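Local coordinates for protein 3-Hydroxyacyl-CoA dehydrogenase (Ralstonia eutropha H16, PDB 4PZC) that catalyses the NAD-dependent oxidation of (S)-3-hydroxyacyl-CoA thioesters, 3-hydroxybutyryl-CoA among them, to 3-oxoacyl-CoA, at residues N183-V188 with T249-P254; C202-G207 with A259-E264; G227-A232 with G278-S283; G236-L241 with G272-R277. One frame throughout, in Å; residues are numbered along the deposited sequence.

Interaction 1: residues N183-V188 with T249-P254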
loop_
_atom_site.group_PDB
_atom_site.type_symbol
_atom_site.label_atom_id
_atom_site.label_comp_id
_atom_site.label_asym_id
_atom_site.label_seq_id
_atom_site.Cartn_x
_atom_site.Cartn_y
_atom_site.Cartn_z
ATOM N N ASN A 183 -4.603 -8.377 -20.313
ATOM C CA ASN A 183 -4.615 -9.630 -19.597
ATOM C C ASN A 183 -3.220 -10.117 -19.183
ATOM O O ASN A 183 -2.322 -10.292 -20.039
ATOM C CB ASN A 183 -5.282 -10.707 -20.441
ATOM C CG ASN A 183 -5.556 -11.953 -19.650
ATOM O OD1 ASN A 183 -6.222 -11.901 -18.608
ATOM N ND2 ASN A 183 -5.018 -13.090 -20.115
ATOM N N SER A 184 -3.080 -10.348 -17.867
ATOM C CA SER A 184 -1.832 -10.769 -17.225
ATOM C C SER A 184 -2.144 -11.194 -15.784
ATOM O O SER A 184 -3.056 -10.649 -15.135
ATOM C CB SER A 184 -0.809 -9.624 -17.212
ATOM O OG SER A 184 0.342 -9.874 -16.402
ATOM N N PRO A 185 -1.375 -12.154 -15.259
ATOM C CA PRO A 185 -1.691 -12.615 -13.943
ATOM C C PRO A 185 -1.876 -11.449 -12.933
ATOM O O PRO A 185 -1.053 -10.530 -12.901
ATOM C CB PRO A 185 -0.482 -13.477 -13.626
ATOM C CG PRO A 185 -0.096 -14.030 -14.951
ATOM C CD PRO A 185 -0.175 -12.821 -15.785
ATOM N N GLY A 186 -2.976 -11.478 -12.159
ATOM C CA GLY A 186 -3.304 -10.411 -11.216
ATOM C C GLY A 186 -3.587 -9.032 -11.817
ATOM O O GLY A 186 -3.803 -8.052 -11.109
ATOM N N PHE A 187 -3.592 -8.927 -13.125
ATOM C CA PHE A 187 -3.958 -7.664 -13.729
ATOM C C PHE A 187 -3.153 -6.555 -13.065
ATOM O O PHE A 187 -1.936 -6.650 -13.006
ATOM C CB PHE A 187 -5.475 -7.476 -13.646
ATOM C CG PHE A 187 -6.236 -8.719 -14.029
ATOM C CD1 PHE A 187 -5.786 -9.526 -15.077
ATOM C CD2 PHE A 187 -7.374 -9.110 -13.323
ATOM C CE1 PHE A 187 -6.453 -10.687 -15.410
ATOM C CE2 PHE A 187 -8.046 -10.278 -13.653
ATOM C CZ PHE A 187 -7.587 -11.065 -14.692
ATOM N N VAL A 188 -3.796 -5.518 -12.569
ATOM C CA VAL A 188 -3.060 -4.425 -12.001
ATOM C C VAL A 188 -3.172 -4.459 -10.490
ATOM O O VAL A 188 -2.148 -4.526 -9.798
ATOM C CB VAL A 188 -3.528 -3.071 -12.594
ATOM C CG1 VAL A 188 -3.289 -1.913 -11.641
ATOM C CG2 VAL A 188 -2.805 -2.788 -13.909
ATOM N N THR A 249 2.898 -19.507 -10.550
ATOM C CA THR A 249 2.644 -20.536 -11.523
ATOM C C THR A 249 2.516 -19.952 -12.915
ATOM O O THR A 249 3.055 -20.515 -13.836
ATOM C CB THR A 249 1.408 -21.372 -11.135
ATOM O OG1 THR A 249 1.602 -21.860 -9.813
ATOM C CG2 THR A 249 1.255 -22.578 -12.052
ATOM N N GLU A 250 1.815 -18.822 -13.062
ATOM C CA GLU A 250 1.586 -18.216 -14.393
ATOM C C GLU A 250 2.851 -17.521 -14.894
ATOM O O GLU A 250 3.258 -17.762 -16.011
ATOM C CB GLU A 250 0.374 -17.261 -14.402
ATOM C CG GLU A 250 -1.006 -17.899 -14.114
ATOM C CD GLU A 250 -1.361 -19.109 -15.003
ATOM O OE1 GLU A 250 -0.801 -19.223 -16.127
ATOM O OE2 GLU A 250 -2.203 -19.957 -14.580
ATOM N N PHE A 251 3.504 -16.728 -14.048
ATOM C CA PHE A 251 4.803 -16.124 -14.384
ATOM C C PHE A 251 5.976 -17.082 -14.420
ATOM O O PHE A 251 7.000 -16.763 -15.077
ATOM C CB PHE A 251 5.154 -14.987 -13.439
ATOM C CG PHE A 251 4.393 -13.752 -13.723
ATOM C CD1 PHE A 251 4.428 -13.196 -14.995
ATOM C CD2 PHE A 251 3.620 -13.146 -12.734
ATOM C CE1 PHE A 251 3.706 -12.056 -15.272
ATOM C CE2 PHE A 251 2.894 -12.001 -13.000
ATOM C CZ PHE A 251 2.932 -11.456 -14.278
ATOM N N ALA A 252 5.814 -18.221 -13.732
ATOM C CA ALA A 252 6.866 -19.230 -13.595
ATOM C C ALA A 252 8.119 -18.620 -13.022
ATOM O O ALA A 252 9.201 -18.853 -13.556
ATOM C CB ALA A 252 7.178 -19.903 -14.928
ATOM N N ASP A 253 7.968 -17.866 -11.927
ATOM C CA ASP A 253 9.050 -17.039 -11.360
ATOM C C ASP A 253 8.979 -16.991 -9.809
ATOM O O ASP A 253 8.022 -16.455 -9.253
ATOM C CB ASP A 253 8.946 -15.644 -11.985
ATOM C CG ASP A 253 10.082 -14.704 -11.619
ATOM O OD1 ASP A 253 11.045 -15.005 -10.860
ATOM O OD2 ASP A 253 9.971 -13.588 -12.148
ATOM N N PRO A 254 9.989 -17.580 -9.118
ATOM C CA PRO A 254 10.056 -17.600 -7.652
ATOM C C PRO A 254 10.044 -16.241 -7.013
ATOM O O PRO A 254 9.863 -16.151 -5.793
ATOM C CB PRO A 254 11.400 -18.288 -7.344
ATOM C CG PRO A 254 12.152 -18.268 -8.637
ATOM C CD PRO A 254 11.080 -18.379 -9.694
#
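Pro185 and Phe251 meet in a CH-pi contact at the junction of the two domains of this 3-hydroxyacyl-CoA dehydrogenase. Residues 183-188 link the last strand of the Rossmann-type NAD-binding domain, 177-182, to helix 189-205 of the helical C-terminal domain; residues 249-254 are the end of helix 237-251 and the loop that follows it. The linker folds into a type II beta turn from Ser184 to Phe187, closed by the bond from Phe187 N to Ser184 O, with Gly186 at positive phi in its third position. Pro185, the second residue of the turn, faces the helix end, and its CA lies 6.5 Å from that of Glu250. The pyrrolidine ring settles over one face of the Phe251 ring: CG is 4.1 Å from the ring centroid and 15° off the ring normal. CB reaches toward CE2 of the phenyl ring, while CD lies nearer CZ. With CG of Phe251 anti to the carbonyl carbon (chi1 -76°), the phenyl group swings from the helix flank toward the turn. Pro185 also touches Leu247, about one helical turn before Phe251, and Phe251 meets the ring of Tyr256, so the contact belongs to a wider apolar patch at the surface. Close by, Ser184 packs on Leu208 of the second subunit, and Asp253 forms a salt bridge with Arg257 of that subunit. Beside the phenyl contact, the Glu250 chain bends at chi2 and carries its carboxylate away from the turn, leaving its CB 3.3 Å from Pro185 CG.

Interaction 2: residues C202-G207 with A259-E264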
loop_
_atom_site.group_PDB
_atom_site.type_symbol
_atom_site.label_atom_id
_atom_site.label_comp_id
_atom_site.label_asym_id
_atom_site.label_seq_id
_atom_site.Cartn_x
_atom_site.Cartn_y
_atom_site.Cartn_z
ATOM N N CYS A 202 6.435 -12.537 4.975
ATOM C CA CYS A 202 7.857 -12.853 5.056
ATOM C C CYS A 202 8.531 -12.184 6.242
ATOM O O CYS A 202 9.257 -12.830 7.001
ATOM C CB CYS A 202 8.580 -12.469 3.771
ATOM S SG CYS A 202 7.891 -13.282 2.313
ATOM N N VAL A 203 8.286 -10.886 6.395
ATOM C CA VAL A 203 8.873 -10.109 7.477
ATOM C C VAL A 203 8.474 -10.746 8.790
ATOM O O VAL A 203 9.320 -11.018 9.632
ATOM C CB VAL A 203 8.413 -8.629 7.429
ATOM C CG1 VAL A 203 8.673 -7.938 8.745
ATOM C CG2 VAL A 203 9.114 -7.876 6.310
ATOM N N LEU A 204 7.182 -10.999 8.947
ATOM C CA LEU A 204 6.657 -11.626 10.156
ATOM C C LEU A 204 7.283 -13.003 10.299
ATOM O O LEU A 204 7.792 -13.374 11.344
ATOM C CB LEU A 204 5.138 -11.766 10.068
ATOM C CG LEU A 204 4.496 -12.611 11.172
ATOM C CD1 LEU A 204 4.735 -11.941 12.500
ATOM C CD2 LEU A 204 3.008 -12.781 10.956
ATOM N N GLY A 205 7.260 -13.746 9.211
ATOM C CA GLY A 205 7.861 -15.064 9.186
ATOM C C GLY A 205 9.287 -15.116 9.678
ATOM O O GLY A 205 9.683 -16.094 10.294
ATOM N N GLU A 206 10.070 -14.074 9.400
ATOM C CA GLU A 206 11.500 -14.069 9.770
ATOM C C GLU A 206 11.663 -13.501 11.179
ATOM O O GLU A 206 12.790 -13.176 11.610
ATOM C CB GLU A 206 12.309 -13.222 8.787
ATOM C CG GLU A 206 12.259 -13.706 7.340
ATOM C CD GLU A 206 12.326 -12.587 6.288
ATOM O OE1 GLU A 206 12.701 -11.425 6.613
ATOM O OE2 GLU A 206 11.996 -12.888 5.115
ATOM N N GLY A 207 10.525 -13.371 11.872
ATOM C CA GLY A 207 10.448 -12.733 13.181
ATOM C C GLY A 207 11.160 -11.406 13.336
ATOM O O GLY A 207 11.808 -11.186 14.326
ATOM N N ALA A 259 4.792 -16.759 0.810
ATOM C CA ALA A 259 5.428 -16.684 2.140
ATOM C C ALA A 259 5.114 -17.946 2.922
ATOM O O ALA A 259 3.945 -18.321 3.019
ATOM C CB ALA A 259 4.944 -15.456 2.909
ATOM N N MET A 260 6.154 -18.604 3.434
ATOM C CA MET A 260 5.989 -19.890 4.101
ATOM C C MET A 260 5.018 -19.828 5.284
ATOM O O MET A 260 4.198 -20.730 5.456
ATOM C CB MET A 260 7.325 -20.427 4.588
ATOM C CG MET A 260 8.270 -20.893 3.503
ATOM S SD MET A 260 7.636 -22.260 2.509
ATOM C CE MET A 260 7.035 -21.339 1.104
ATOM N N LEU A 261 5.103 -18.769 6.090
ATOM C CA LEU A 261 4.166 -18.594 7.197
ATOM C C LEU A 261 2.765 -18.517 6.632
ATOM O O LEU A 261 1.844 -19.093 7.178
ATOM C CB LEU A 261 4.499 -17.358 8.018
ATOM C CG LEU A 261 3.747 -17.123 9.348
ATOM C CD1 LEU A 261 3.773 -18.289 10.344
ATOM C CD2 LEU A 261 4.289 -15.876 10.043
ATOM N N MET A 262 2.586 -17.850 5.509
ATOM C CA MET A 262 1.267 -17.849 4.876
ATOM C C MET A 262 0.837 -19.269 4.507
ATOM O O MET A 262 -0.333 -19.597 4.653
ATOM C CB MET A 262 1.210 -16.932 3.645
ATOM C CG MET A 262 -0.182 -16.843 3.016
ATOM S SD MET A 262 -0.229 -15.953 1.423
ATOM C CE MET A 262 0.153 -14.288 1.977
ATOM N N ARG A 263 1.763 -20.105 4.039
ATOM C CA ARG A 263 1.441 -21.512 3.784
ATOM C C ARG A 263 1.063 -22.284 5.038
ATOM O O ARG A 263 0.201 -23.157 5.007
ATOM C CB ARG A 263 2.606 -22.238 3.190
ATOM C CG ARG A 263 2.919 -21.913 1.752
ATOM C CD ARG A 263 3.728 -23.064 1.194
ATOM N NE ARG A 263 4.476 -22.723 0.003
ATOM C CZ ARG A 263 3.968 -22.689 -1.224
ATOM N NH1 ARG A 263 2.686 -22.971 -1.433
ATOM N NH2 ARG A 263 4.770 -22.390 -2.257
ATOM N N GLU A 264 1.761 -22.005 6.120
ATOM C CA GLU A 264 1.543 -22.706 7.346
ATOM C C GLU A 264 0.184 -22.338 7.958
ATOM O O GLU A 264 -0.580 -23.202 8.425
ATOM C CB GLU A 264 2.695 -22.401 8.305
ATOM C CG GLU A 264 3.922 -23.224 7.980
ATOM C CD GLU A 264 3.741 -24.683 8.341
ATOM O OE1 GLU A 264 3.548 -24.981 9.544
ATOM O OE2 GLU A 264 3.796 -25.521 7.415
#
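Cys202 and Ala259 bring the two backbones to 5.4 Å between CA atoms, and Gly205 and Leu261 to 5.5 Å, where the end of helix 189-205 meets the start of helix 260-268. The first helix finishes in a Schellman motif with Gly207 as its C-prime residue, at positive phi; Leu208 N bonds to Val203 O and Gly207 N to Leu204 O. Ala259 is the N-cap residue of the second helix. Gly205 has no side chain, and the CD2 methyl of Leu261 reaches its backbone N at 3.7 Å. That same methyl meets Leu204, 3.5 Å from both CG and CD2, and the two leucine side chains cross at about a right angle. In Leu261, chi1 of -171° sends CG toward the neighbouring helix, and chi2 of 53° turns the CD2 branch onto Leu204. At the other end of the contact, Cys202 SG rests 3.7 Å from Ala259 CB. Ala259 also leans on Asn198 and Phe201 of the first helix. Toward the dimer interface, Cys202 packs on Lys255 of the second subunit. The side-chain contact between the helices is thus methyl, methine and sulfur against methyl, held by van der Waals fit, while a salt bridge from Glu206 to Arg191 of the second subunit ties the helix end to the partner.

Interaction 3: residues G227-A232 with G278-S283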
loop_
_atom_site.group_PDB
_atom_site.type_symbol
_atom_site.label_atom_id
_atom_site.label_comp_id
_atom_site.label_asym_id
_atom_site.label_seq_id
_atom_site.Cartn_x
_atom_site.Cartn_y
_atom_site.Cartn_z
ATOM N N GLY A 227 -3.484 -2.068 7.756
ATOM C CA GLY A 227 -2.247 -2.791 7.568
ATOM C C GLY A 227 -2.498 -4.118 6.882
ATOM O O GLY A 227 -3.563 -4.716 7.063
ATOM N N PRO A 228 -1.486 -4.611 6.137
ATOM C CA PRO A 228 -1.577 -5.779 5.259
ATOM C C PRO A 228 -1.890 -7.069 5.987
ATOM O O PRO A 228 -2.581 -7.907 5.428
ATOM C CB PRO A 228 -0.176 -5.860 4.625
ATOM C CG PRO A 228 0.731 -5.247 5.635
ATOM C CD PRO A 228 -0.087 -4.153 6.280
ATOM N N LEU A 229 -1.406 -7.255 7.210
ATOM C CA LEU A 229 -1.715 -8.509 7.906
ATOM C C LEU A 229 -3.207 -8.568 8.266
ATOM O O LEU A 229 -3.916 -9.535 7.922
ATOM C CB LEU A 229 -0.833 -8.692 9.142
ATOM C CG LEU A 229 0.675 -8.732 8.859
ATOM C CD1 LEU A 229 1.445 -8.912 10.154
ATOM C CD2 LEU A 229 1.067 -9.825 7.868
ATOM N N ALA A 230 -3.673 -7.507 8.913
ATOM C CA ALA A 230 -5.109 -7.295 9.129
ATOM C C ALA A 230 -5.874 -7.428 7.806
ATOM O O ALA A 230 -6.924 -8.087 7.722
ATOM C CB ALA A 230 -5.355 -5.901 9.714
ATOM N N LEU A 231 -5.341 -6.774 6.778
ATOM C CA LEU A 231 -5.952 -6.807 5.465
ATOM C C LEU A 231 -6.080 -8.233 4.971
ATOM O O LEU A 231 -7.119 -8.605 4.398
ATOM C CB LEU A 231 -5.132 -6.009 4.460
ATOM C CG LEU A 231 -5.831 -5.773 3.123
ATOM C CD1 LEU A 231 -7.229 -5.201 3.339
ATOM C CD2 LEU A 231 -4.996 -4.840 2.253
ATOM N N ALA A 232 -5.025 -9.021 5.199
ATOM C CA ALA A 232 -4.999 -10.389 4.736
ATOM C C ALA A 232 -6.078 -11.218 5.437
ATOM O O ALA A 232 -6.699 -12.090 4.816
ATOM C CB ALA A 232 -3.638 -10.985 4.961
ATOM N N GLY A 278 -6.650 -16.016 11.853
ATOM C CA GLY A 278 -5.685 -15.942 10.783
ATOM C C GLY A 278 -4.387 -15.478 11.392
ATOM O O GLY A 278 -3.697 -16.254 12.047
ATOM N N VAL A 279 -4.050 -14.214 11.180
ATOM C CA VAL A 279 -2.849 -13.637 11.779
ATOM C C VAL A 279 -3.227 -13.229 13.200
ATOM O O VAL A 279 -2.516 -13.503 14.170
ATOM C CB VAL A 279 -2.327 -12.424 10.976
ATOM C CG1 VAL A 279 -1.221 -11.709 11.742
ATOM C CG2 VAL A 279 -1.843 -12.856 9.595
ATOM N N TYR A 280 -4.371 -12.579 13.318
ATOM C CA TYR A 280 -4.880 -12.238 14.616
ATOM C C TYR A 280 -5.943 -13.262 14.949
ATOM O O TYR A 280 -6.215 -14.175 14.148
ATOM C CB TYR A 280 -5.447 -10.824 14.577
ATOM C CG TYR A 280 -4.437 -9.831 14.051
ATOM C CD1 TYR A 280 -3.440 -9.366 14.861
ATOM C CD2 TYR A 280 -4.460 -9.389 12.728
ATOM C CE1 TYR A 280 -2.498 -8.475 14.399
ATOM C CE2 TYR A 280 -3.513 -8.487 12.256
ATOM C CZ TYR A 280 -2.530 -8.038 13.107
ATOM O OH TYR A 280 -1.568 -7.143 12.703
ATOM N N VAL A 281 -6.526 -13.113 16.134
ATOM C CA VAL A 281 -7.635 -13.957 16.578
ATOM C C VAL A 281 -8.879 -13.068 16.748
ATOM O O VAL A 281 -8.754 -11.900 17.147
ATOM C CB VAL A 281 -7.251 -14.704 17.872
ATOM C CG1 VAL A 281 -8.439 -15.470 18.429
ATOM C CG2 VAL A 281 -6.090 -15.650 17.600
ATOM N N TYR A 282 -10.062 -13.618 16.434
ATOM C CA TYR A 282 -11.297 -12.826 16.296
ATOM C C TYR A 282 -12.506 -13.398 17.004
ATOM O O TYR A 282 -12.691 -14.632 17.053
ATOM C CB TYR A 282 -11.651 -12.707 14.829
ATOM C CG TYR A 282 -10.549 -12.075 14.030
ATOM C CD1 TYR A 282 -10.422 -10.693 13.978
ATOM C CD2 TYR A 282 -9.617 -12.860 13.343
ATOM C CE1 TYR A 282 -9.418 -10.105 13.253
ATOM C CE2 TYR A 282 -8.598 -12.275 12.612
ATOM C CZ TYR A 282 -8.512 -10.893 12.572
ATOM O OH TYR A 282 -7.521 -10.277 11.858
ATOM N N SER A 283 -13.343 -12.476 17.501
ATOM C CA SER A 283 -14.543 -12.791 18.314
ATOM C C SER A 283 -15.323 -14.024 17.861
ATOM O O SER A 283 -15.257 -15.072 18.503
ATOM C CB SER A 283 -15.511 -11.591 18.359
ATOM O OG SER A 283 -15.413 -10.902 19.587
#
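Tyr280 lays the edge of its ring against the first turn of helix 228-235, and Val279 beside it meets Leu229. The tyrosine CG stands anti to the carbonyl carbon (chi1 -54°), a setting that carries the ring alongside the helix with CE2 leading. This atom comes 3.5 Å from Ala230 N, which lies at the ring edge in its plane, and 4.1 Å from Ala230 CB. Leu229 CB, 4.0 Å from Tyr280 OH, borders the phenol end. Val279 turns its CG1 branch anti to the backbone N (chi1 171°), placing this methyl over the centre of one face of the neighbouring Tyr280 ring, 3.9 Å above the plane. From there CG1 also reaches Leu229 CB at 4.0 Å and CD1 at 4.2 Å, the valine and leucine side chains crossing at about a right angle. Phe201 and Pro211 touch both Leu229 and Val279, joining the pair to helices 189-205 and 211-222. Asp215 takes hydrogen bonds from Tyr280 OH and from the backbone N of Leu229 and of Ala230. The phenol and the start of the helix therefore share one carboxylate, which probably favours its ionised form and links the C-terminal tail to helices 211-222 and 228-235 through polar bonds beside the apolar contact.

Interaction 4: residues G236-L241 with G272-R277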
loop_
_atom_site.group_PDB
_atom_site.type_symbol
_atom_site.label_atom_id
_atom_site.label_comp_id
_atom_site.label_asym_id
_atom_site.label_seq_id
_atom_site.Cartn_x
_atom_site.Cartn_y
_atom_site.Cartn_z
ATOM N N GLY A 236 -8.867 -13.264 3.377
ATOM C CA GLY A 236 -8.817 -14.726 3.504
ATOM C C GLY A 236 -7.453 -15.183 3.045
ATOM O O GLY A 236 -7.017 -14.851 1.930
ATOM N N LEU A 237 -6.762 -15.936 3.888
ATOM C CA LEU A 237 -5.379 -16.314 3.583
ATOM C C LEU A 237 -5.305 -17.382 2.507
ATOM O O LEU A 237 -4.364 -17.445 1.704
ATOM C CB LEU A 237 -4.687 -16.848 4.823
ATOM C CG LEU A 237 -4.640 -15.884 5.997
ATOM C CD1 LEU A 237 -3.842 -16.490 7.136
ATOM C CD2 LEU A 237 -4.088 -14.526 5.573
ATOM N N ASP A 238 -6.292 -18.260 2.532
ATOM C CA ASP A 238 -6.493 -19.208 1.451
ATOM C C ASP A 238 -6.622 -18.488 0.085
ATOM O O ASP A 238 -6.056 -18.952 -0.906
ATOM C CB ASP A 238 -7.709 -20.096 1.762
ATOM C CG ASP A 238 -8.977 -19.299 1.892
ATOM O OD1 ASP A 238 -8.941 -18.166 2.428
ATOM O OD2 ASP A 238 -10.019 -19.796 1.442
ATOM N N THR A 239 -7.333 -17.357 0.066
ATOM C CA THR A 239 -7.467 -16.506 -1.107
ATOM C C THR A 239 -6.147 -15.828 -1.474
ATOM O O THR A 239 -5.736 -15.792 -2.656
ATOM C CB THR A 239 -8.463 -15.366 -0.838
ATOM O OG1 THR A 239 -9.641 -15.893 -0.225
ATOM C CG2 THR A 239 -8.822 -14.615 -2.150
ATOM N N MET A 240 -5.504 -15.259 -0.457
ATOM C CA MET A 240 -4.166 -14.719 -0.636
ATOM C C MET A 240 -3.168 -15.744 -1.174
ATOM O O MET A 240 -2.400 -15.447 -2.103
ATOM C CB MET A 240 -3.630 -14.150 0.665
ATOM C CG MET A 240 -4.121 -12.747 0.958
ATOM S SD MET A 240 -3.812 -11.502 -0.314
ATOM C CE MET A 240 -2.085 -11.820 -0.694
ATOM N N LEU A 241 -3.193 -16.941 -0.605
ATOM C CA LEU A 241 -2.250 -17.976 -0.999
ATOM C C LEU A 241 -2.450 -18.358 -2.473
ATOM O O LEU A 241 -1.507 -18.495 -3.253
ATOM C CB LEU A 241 -2.421 -19.196 -0.087
ATOM C CG LEU A 241 -1.494 -20.375 -0.379
ATOM C CD1 LEU A 241 -0.067 -19.866 -0.474
ATOM C CD2 LEU A 241 -1.616 -21.476 0.665
ATOM N N GLY A 272 -8.207 -16.459 8.730
ATOM C CA GLY A 272 -8.620 -15.079 8.995
ATOM C C GLY A 272 -9.985 -14.906 9.664
ATOM O O GLY A 272 -10.483 -15.786 10.383
ATOM N N ARG A 273 -10.586 -13.746 9.405
ATOM C CA ARG A 273 -11.874 -13.386 9.956
ATOM C C ARG A 273 -12.858 -14.506 9.744
ATOM O O ARG A 273 -13.640 -14.827 10.626
ATOM C CB ARG A 273 -12.394 -12.100 9.306
ATOM C CG ARG A 273 -11.700 -10.840 9.804
ATOM C CD ARG A 273 -12.557 -9.605 9.597
ATOM N NE ARG A 273 -11.977 -8.444 10.267
ATOM C CZ ARG A 273 -12.204 -8.081 11.533
ATOM N NH1 ARG A 273 -13.032 -8.779 12.309
ATOM N NH2 ARG A 273 -11.595 -6.998 12.035
ATOM N N LYS A 274 -12.799 -15.131 8.581
ATOM C CA LYS A 274 -13.773 -16.152 8.249
ATOM C C LYS A 274 -13.664 -17.463 9.015
ATOM O O LYS A 274 -14.687 -18.127 9.191
ATOM C CB LYS A 274 -13.764 -16.442 6.764
ATOM C CG LYS A 274 -12.682 -17.371 6.262
ATOM C CD LYS A 274 -12.622 -17.219 4.749
ATOM C CE LYS A 274 -11.769 -18.256 4.068
ATOM N NZ LYS A 274 -11.926 -18.096 2.596
ATOM N N THR A 275 -12.467 -17.867 9.448
ATOM C CA THR A 275 -12.365 -19.018 10.374
ATOM C C THR A 275 -12.251 -18.556 11.826
ATOM O O THR A 275 -12.059 -19.376 12.715
ATOM C CB THR A 275 -11.173 -19.963 10.056
ATOM O OG1 THR A 275 -9.926 -19.238 10.027
ATOM C CG2 THR A 275 -11.408 -20.652 8.749
ATOM N N GLY A 276 -12.350 -17.241 12.057
ATOM C CA GLY A 276 -12.117 -16.653 13.380
ATOM C C GLY A 276 -10.655 -16.516 13.788
ATOM O O GLY A 276 -10.353 -15.904 14.817
ATOM N N ARG A 277 -9.753 -17.087 12.990
ATOM C CA ARG A 277 -8.317 -17.010 13.255
ATOM C C ARG A 277 -7.515 -17.009 11.971
ATOM O O ARG A 277 -7.685 -17.863 11.114
ATOM C CB ARG A 277 -7.848 -18.182 14.116
ATOM C CG ARG A 277 -6.430 -18.027 14.637
ATOM C CD ARG A 277 -6.040 -19.182 15.536
ATOM N NE ARG A 277 -4.615 -19.160 15.852
ATOM C CZ ARG A 277 -3.970 -20.121 16.515
ATOM N NH1 ARG A 277 -4.620 -21.202 16.942
ATOM N NH2 ARG A 277 -2.665 -20.005 16.748
#
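Lys274 and Asp238 form a salt bridge at the surface, between the loop after helix 260-268 and the first turn of helix 237-251. The ammonium group approaches both carboxylate oxygens: Asp238 OD2 receives Lys274 NZ at 2.8 Å through its syn lone pair, and a weak bond of 3.0 Å runs from Lys274 NZ to Asp238 OD1. The two side chains arrive from opposite directions. Lys274 sets off with CG between its backbone N and carbonyl carbon (chi1 81°) and is extended beyond that, so its whole length spans the gap. Thr239 OG1, 4.2 Å from Lys274 NZ, has a weak hydrogen bond to Ile235 O. Backbone bonds order each segment. Gly236 is the N-cap of the helix, its O accepting from Met240 N, and Leu237 joins Leu271, just before the loop segment, by a backbone hydrogen bond. In the loop, Gly272 N donates to Arg277 O at 2.8 Å and Gly276 N to Arg273 O. Thr275 OG1 accepts from Leu271 N and donates to Gly269 O, and Arg277 lies in a cation-pi contact with Tyr270. Lys274 is predicted to bind NAD, although no cofactor is bound to this chain. The helix start probably favours the carboxylate of Asp238, whose charge offsets that of the ammonium; with both oxygens facing NZ, the bridge limits where the end of the lysine lies.

All four contacts belong to the helical C-terminal domain and its junction with the NAD-binding domain. Interactions 3 and 4 are neighbours, their centres about 8 Å apart: Tyr282 N probably bonds to Gly276 O at 2.8 Å, and Ala232 CB packs on Leu237 CD2. Interaction 2 joins both, through Leu204 against Leu229 and Met262 SD against Leu241 N. Interaction 1 stands apart, about 21 Å from interaction 2 centre to centre, yet shares helix 237-251 with interaction 4, and interactions 1 and 2 both reach the second subunit. Interaction 4 holds Lys274, a predicted NAD ligand, and its Thr239 side chain is about 7 Å from those of Asn143, a NAD-binding residue, and Ser119, predicted to bind CoA.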